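Local coordinates for phosphodiesterase (Candida albicans, PDB 6CPU), which is a phosphodiesterase of the HD superfamily, a largely helical protein with a zinc and a magnesium ion bound in the model, at residues Phe33-Asp41 with Phe261-Asn271. Sequence-based numbering, arbitrary orientation.
Sequences FKKTSTETD and FIVRDTYKNGN
Phe33 and Phe261 meet where helix 25-34 of the N-terminal region, whose parallel sheet includes strand 2-6, packs on helix 253-264; beyond them the chain following each helix is joined by hydrogen bonds. The edge of Phe261 points at the face of Phe33 in an offset edge-to-face pair, planes at 80°, while Ile262 CD1 touches the Phe33 edge at CE1 (3.6 Å). Asp265 OD2 comes to the edge of the Phe33 ring, near its plane, 3.4 Å from Phe33 CD1, the carboxylate nearly coplanar with the ring. Thr36 OG1, set between its own N and carbonyl carbon (chi1 52°), donates to Asp265 OD1 at 2.6 Å and accepts a weak bond from Arg264 NE. Bent at chi3, Arg264 sends NH2 to Phe33 O (3.1 Å), which lies in the guanidinium plane, and NH1 to Asp228. Asn269 ND2 bonds Thr36 O from above the carbonyl plane (2.7 Å) and, along a straighter N-H...O path of 152°, Thr38 O (2.9 Å), there tilted from the carbonyl plane. Gly270 N gives its hydrogen to Asp41 OD1 (2.8 Å) from above the carboxylate plane; Asp41 OD2 pairs with Arg127 and Arg130. Both amide hydrogens of Asn269 are thus spent on backbone carbonyls, which fixes the amide's rotation, and Asp228 probably offsets the charge of buried Arg264, while Thr36 OG1 links Arg264 NE to Asp265.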
ATOM      1  N   PHE A  33       7.753   1.665  14.601  1.00 18.79           N
ATOM      2  CA  PHE A  33       6.433   1.544  13.931  1.00 19.50           C
ATOM      3  C   PHE A  33       5.893   2.906  13.487  1.00 19.00           C
ATOM      4  O   PHE A  33       5.237   2.997  12.447  1.00 20.47           O
ATOM      5  CB  PHE A  33       5.394   0.851  14.816  1.00 20.44           C
ATOM      6  CG  PHE A  33       5.399  -0.659  14.726  1.00 20.24           C
ATOM      7  CD1 PHE A  33       5.232  -1.312  13.510  1.00 19.84           C
ATOM      8  CD2 PHE A  33       5.525  -1.430  15.878  1.00 20.50           C
ATOM      9  CE1 PHE A  33       5.226  -2.696  13.443  1.00 20.26           C
ATOM     10  CE2 PHE A  33       5.502  -2.805  15.812  1.00 20.04           C
ATOM     11  CZ  PHE A  33       5.352  -3.445  14.602  1.00 19.68           C
ATOM     12  N   LYS A  34       6.167   3.951  14.273  1.00 19.44           N
ATOM     13  CA  LYS A  34       5.638   5.286  14.002  1.00 20.45           C
ATOM     14  C   LYS A  34       6.325   6.003  12.844  1.00 21.39           C
ATOM     15  O   LYS A  34       5.782   6.979  12.320  1.00 20.74           O
ATOM     16  CB  LYS A  34       5.690   6.154  15.267  1.00 21.74           C
ATOM     17  CG  LYS A  34       4.606   5.772  16.259  1.00 22.96           C
ATOM     18  CD  LYS A  34       4.439   6.776  17.384  1.00 25.51           C
ATOM     19  CE  LYS A  34       5.531   6.645  18.414  1.00 28.15           C
ATOM     20  NZ  LYS A  34       5.145   7.377  19.659  1.00 29.55           N
ATOM     21  N   LYS A  35       7.488   5.509  12.420  1.00 22.02           N
ATOM     22  CA  LYS A  35       8.221   6.128  11.308  1.00 22.69           C
ATOM     23  C   LYS A  35       7.445   6.230   9.983  1.00 21.66           C
ATOM     24  O   LYS A  35       7.658   7.187   9.204  1.00 22.41           O
ATOM     25  CB  LYS A  35       9.574   5.444  11.119  1.00 23.65           C
ATOM     26  CG  LYS A  35      10.497   5.803  12.272  1.00 25.17           C
ATOM     27  CD  LYS A  35      11.909   5.339  12.057  1.00 27.64           C
ATOM     28  CE  LYS A  35      12.812   5.904  13.134  1.00 28.52           C
ATOM     29  NZ  LYS A  35      13.162   7.325  12.872  1.00 29.16           N
ATOM     30  N   THR A  36       6.523   5.297   9.731  1.00 18.96           N
ATOM     31  CA  THR A  36       5.726   5.341   8.510  1.00 19.60           C
ATOM     32  C   THR A  36       4.435   6.195   8.645  1.00 19.22           C
ATOM     33  O   THR A  36       3.534   6.121   7.799  1.00 18.83           O
ATOM     34  CB  THR A  36       5.445   3.915   7.993  1.00 19.84           C
ATOM     35  OG1 THR A  36       4.900   3.107   9.043  1.00 19.75           O
ATOM     36  CG2 THR A  36       6.726   3.307   7.500  1.00 20.28           C
ATOM     37  N   SER A  37       4.351   7.010   9.695  1.00 18.40           N
ATOM     38  CA  SER A  37       3.222   7.926   9.855  1.00 18.90           C
ATOM     39  C   SER A  37       3.412   9.190   9.021  1.00 19.84           C
ATOM     40  O   SER A  37       2.452   9.948   8.827  1.00 20.68           O
ATOM     41  CB  SER A  37       3.045   8.324  11.310  1.00 19.66           C
ATOM     42  OG  SER A  37       4.090   9.198  11.708  1.00 20.51           O
ATOM     43  N   THR A  38       4.635   9.413   8.542  1.00 19.85           N
ATOM     44  CA  THR A  38       5.004  10.652   7.826  1.00 21.77           C
ATOM     45  C   THR A  38       4.763  10.527   6.328  1.00 21.66           C
ATOM     46  O   THR A  38       4.362   9.462   5.827  1.00 19.37           O
ATOM     47  CB  THR A  38       6.491  11.003   8.058  1.00 23.10           C
ATOM     48  OG1 THR A  38       7.322  10.084   7.333  1.00 24.26           O
ATOM     49  CG2 THR A  38       6.853  10.958   9.547  1.00 23.90           C
ATOM     50  N   GLU A  39       5.025  11.617   5.601  1.00 21.59           N
ATOM     51  CA  GLU A  39       4.850  11.635   4.152  1.00 22.41           C
ATOM     52  C   GLU A  39       6.183  11.540   3.402  1.00 23.19           C
ATOM     53  O   GLU A  39       6.233  11.782   2.202  1.00 23.13           O
ATOM     54  CB  GLU A  39       4.116  12.914   3.735  1.00 23.23           C
ATOM     55  CG  GLU A  39       2.716  13.031   4.291  1.00 24.46           C
ATOM     56  CD  GLU A  39       1.760  11.974   3.759  1.00 23.82           C
ATOM     57  OE1 GLU A  39       1.862  11.574   2.574  1.00 23.32           O
ATOM     58  OE2 GLU A  39       0.873  11.541   4.523  1.00 26.31           O
ATOM     59  N   THR A  40       7.257  11.167   4.095  1.00 22.89           N
ATOM     60  CA  THR A  40       8.590  11.167   3.494  1.00 23.42           C
ATOM     61  C   THR A  40       9.298   9.841   3.788  1.00 22.15           C
ATOM     62  O   THR A  40       9.077   9.248   4.841  1.00 20.56           O
ATOM     63  CB  THR A  40       9.428  12.339   4.039  1.00 24.36           C
ATOM     64  OG1 THR A  40       9.420  12.320   5.471  1.00 25.88           O
ATOM     65  CG2 THR A  40       8.856  13.678   3.565  1.00 25.25           C
ATOM     66  N   ASP A  41      10.135   9.383   2.857  1.00 21.30           N
ATOM     67  CA  ASP A  41      10.986   8.200   3.099  1.00 21.58           C
ATOM     68  C   ASP A  41      11.950   8.483   4.249  1.00 22.50           C
ATOM     69  O   ASP A  41      12.459   9.594   4.353  1.00 22.57           O
ATOM     70  CB  ASP A  41      11.840   7.856   1.864  1.00 21.20           C
ATOM     71  CG  ASP A  41      11.020   7.524   0.627  1.00 21.16           C
ATOM     72  OD1 ASP A  41      10.033   6.763   0.740  1.00 20.30           O
ATOM     73  OD2 ASP A  41      11.378   8.032  -0.476  1.00 19.83           O
ATOM     74  N   PHE A 261      -0.510  -2.110  10.488  1.00 18.90           N
ATOM     75  CA  PHE A 261       0.789  -1.434  10.643  1.00 19.34           C
ATOM     76  C   PHE A 261       1.861  -2.119   9.804  1.00 19.00           C
ATOM     77  O   PHE A 261       2.681  -1.454   9.154  1.00 19.28           O
ATOM     78  CB  PHE A 261       1.235  -1.389  12.105  1.00 20.12           C
ATOM     79  CG  PHE A 261       0.824  -0.153  12.834  1.00 21.07           C
ATOM     80  CD1 PHE A 261      -0.458  -0.020  13.338  1.00 21.02           C
ATOM     81  CD2 PHE A 261       1.742   0.862  13.068  1.00 23.02           C
ATOM     82  CE1 PHE A 261      -0.838   1.115  14.028  1.00 22.62           C
ATOM     83  CE2 PHE A 261       1.370   2.002  13.760  1.00 24.50           C
ATOM     84  CZ  PHE A 261       0.075   2.133  14.233  1.00 23.37           C
ATOM     85  N   ILE A 262       1.851  -3.449   9.819  1.00 19.31           N
ATOM     86  CA  ILE A 262       2.772  -4.258   9.024  1.00 20.77           C
ATOM     87  C   ILE A 262       2.588  -3.983   7.534  1.00 19.25           C
ATOM     88  O   ILE A 262       3.569  -3.814   6.825  1.00 18.41           O
ATOM     89  CB  ILE A 262       2.559  -5.784   9.252  1.00 22.61           C
ATOM     90  CG1 ILE A 262       2.975  -6.267  10.650  1.00 25.49           C
ATOM     91  CG2 ILE A 262       3.229  -6.616   8.169  1.00 24.10           C
ATOM     92  CD1 ILE A 262       3.825  -5.359  11.467  1.00 26.50           C
ATOM     93  N   VAL A 263       1.333  -3.899   7.080  1.00 17.97           N
ATOM     94  CA  VAL A 263       1.041  -3.572   5.679  1.00 17.72           C
ATOM     95  C   VAL A 263       1.547  -2.169   5.340  1.00 16.84           C
ATOM     96  O   VAL A 263       2.229  -1.983   4.326  1.00 17.02           O
ATOM     97  CB  VAL A 263      -0.476  -3.649   5.360  1.00 18.66           C
ATOM     98  CG1 VAL A 263      -0.763  -3.073   3.979  1.00 18.93           C
ATOM     99  CG2 VAL A 263      -0.975  -5.080   5.441  1.00 19.33           C
ATOM    100  N   ARG A 264       1.222  -1.191   6.177  1.00 16.37           N
ATOM    101  CA  ARG A 264       1.679   0.197   5.942  1.00 16.63           C
ATOM    102  C   ARG A 264       3.202   0.252   5.803  1.00 16.83           C
ATOM    103  O   ARG A 264       3.733   0.940   4.918  1.00 15.76           O
ATOM    104  CB  ARG A 264       1.200   1.126   7.054  1.00 16.92           C
ATOM    105  CG  ARG A 264       1.598   2.569   6.859  1.00 16.76           C
ATOM    106  CD  ARG A 264       1.060   3.445   7.965  1.00 17.49           C
ATOM    107  NE  ARG A 264       1.874   3.374   9.182  1.00 17.21           N
ATOM    108  CZ  ARG A 264       1.688   4.126  10.259  1.00 18.15           C
ATOM    109  NH1 ARG A 264       0.679   4.980  10.320  1.00 18.67           N
ATOM    110  NH2 ARG A 264       2.518   4.026  11.292  1.00 18.50           N
ATOM    111  N   ASP A 265       3.899  -0.510   6.644  1.00 16.53           N
ATOM    112  CA  ASP A 265       5.362  -0.587   6.611  1.00 18.81           C
ATOM    113  C   ASP A 265       5.957  -1.158   5.306  1.00 18.10           C
ATOM    114  O   ASP A 265       7.145  -0.961   5.042  1.00 18.64           O
ATOM    115  CB  ASP A 265       5.894  -1.406   7.811  1.00 20.45           C
ATOM    116  CG  ASP A 265       5.784  -0.668   9.149  1.00 23.27           C
ATOM    117  OD1 ASP A 265       5.555   0.566   9.160  1.00 24.32           O
ATOM    118  OD2 ASP A 265       5.933  -1.337  10.216  1.00 26.29           O
ATOM    119  N   THR A 266       5.152  -1.833   4.490  1.00 17.38           N
ATOM    120  CA  THR A 266       5.628  -2.339   3.214  1.00 17.61           C
ATOM    121  C   THR A 266       5.445  -1.338   2.075  1.00 17.63           C
ATOM    122  O   THR A 266       5.927  -1.588   0.983  1.00 17.23           O
ATOM    123  CB  THR A 266       4.949  -3.655   2.799  1.00 18.55           C
ATOM    124  OG1 THR A 266       3.569  -3.431   2.505  1.00 18.70           O
ATOM    125  CG2 THR A 266       5.082  -4.701   3.905  1.00 18.58           C
ATOM    126  N   TYR A 267       4.733  -0.240   2.333  1.00 16.35           N
ATOM    127  CA  TYR A 267       4.545   0.812   1.335  1.00 16.23           C
ATOM    128  C   TYR A 267       5.580   1.900   1.539  1.00 17.31           C
ATOM    129  O   TYR A 267       5.953   2.198   2.666  1.00 17.44           O
ATOM    130  CB  TYR A 267       3.107   1.369   1.416  1.00 16.25           C
ATOM    131  CG  TYR A 267       2.101   0.472   0.740  1.00 15.82           C
ATOM    132  CD1 TYR A 267       1.359  -0.459   1.451  1.00 15.99           C
ATOM    133  CD2 TYR A 267       1.897   0.546  -0.638  1.00 15.92           C
ATOM    134  CE1 TYR A 267       0.463  -1.302   0.815  1.00 16.16           C
ATOM    135  CE2 TYR A 267       1.002  -0.301  -1.275  1.00 15.42           C
ATOM    136  CZ  TYR A 267       0.283  -1.219  -0.554  1.00 15.91           C
ATOM    137  OH  TYR A 267      -0.618  -2.053  -1.223  1.00 16.06           O
ATOM    138  N   LYS A 268       6.080   2.474   0.453  1.00 18.19           N
ATOM    139  CA  LYS A 268       7.115   3.514   0.551  1.00 19.37           C
ATOM    140  C   LYS A 268       6.484   4.907   0.701  1.00 19.83           C
ATOM    141  O   LYS A 268       5.848   5.402  -0.234  1.00 18.88           O
ATOM    142  CB  LYS A 268       8.010   3.454  -0.686  1.00 21.67           C
ATOM    143  CG  LYS A 268       8.760   2.136  -0.727  1.00 24.09           C
ATOM    144  CD  LYS A 268       9.524   1.946  -2.006  1.00 27.79           C
ATOM    145  CE  LYS A 268      10.633   0.917  -1.865  1.00 30.28           C
ATOM    146  NZ  LYS A 268      10.272  -0.249  -1.032  1.00 33.02           N
ATOM    147  N   ASN A 269       6.679   5.528   1.867  1.00 18.70           N
ATOM    148  CA  ASN A 269       5.961   6.748   2.223  1.00 19.58           C
ATOM    149  C   ASN A 269       6.294   7.925   1.350  1.00 19.51           C
ATOM    150  O   ASN A 269       5.475   8.822   1.198  1.00 21.21           O
ATOM    151  CB  ASN A 269       6.288   7.172   3.640  1.00 21.43           C
ATOM    152  CG  ASN A 269       5.783   6.201   4.643  1.00 24.18           C
ATOM    153  OD1 ASN A 269       6.277   5.069   4.712  1.00 25.67           O
ATOM    154  ND2 ASN A 269       4.794   6.612   5.418  1.00 24.88           N
ATOM    155  N   GLY A 270       7.510   7.945   0.833  1.00 18.67           N
ATOM    156  CA  GLY A 270       7.935   9.021  -0.075  1.00 20.46           C
ATOM    157  C   GLY A 270       7.483   8.886  -1.512  1.00 19.87           C
ATOM    158  O   GLY A 270       7.790   9.766  -2.329  1.00 22.34           O
ATOM    159  N   ASN A 271       6.801   7.796  -1.869  1.00 19.42           N
ATOM    160  CA  ASN A 271       6.248   7.691  -3.210  1.00 19.19           C
ATOM    161  C   ASN A 271       5.123   8.726  -3.302  1.00 19.81           C
ATOM    162  O   ASN A 271       4.246   8.747  -2.443  1.00 18.50           O
ATOM    163  CB  ASN A 271       5.675   6.315  -3.530  1.00 19.56           C
ATOM    164  CG  ASN A 271       6.748   5.237  -3.735  1.00 17.85           C
ATOM    165  OD1 ASN A 271       7.954   5.478  -3.665  1.00 18.06           O
ATOM    166  ND2 ASN A 271       6.293   4.053  -4.002  1.00 18.72           N
TER
HETATM  167  O   HOH W   1       2.891   8.868   2.468  1.00 19.11           O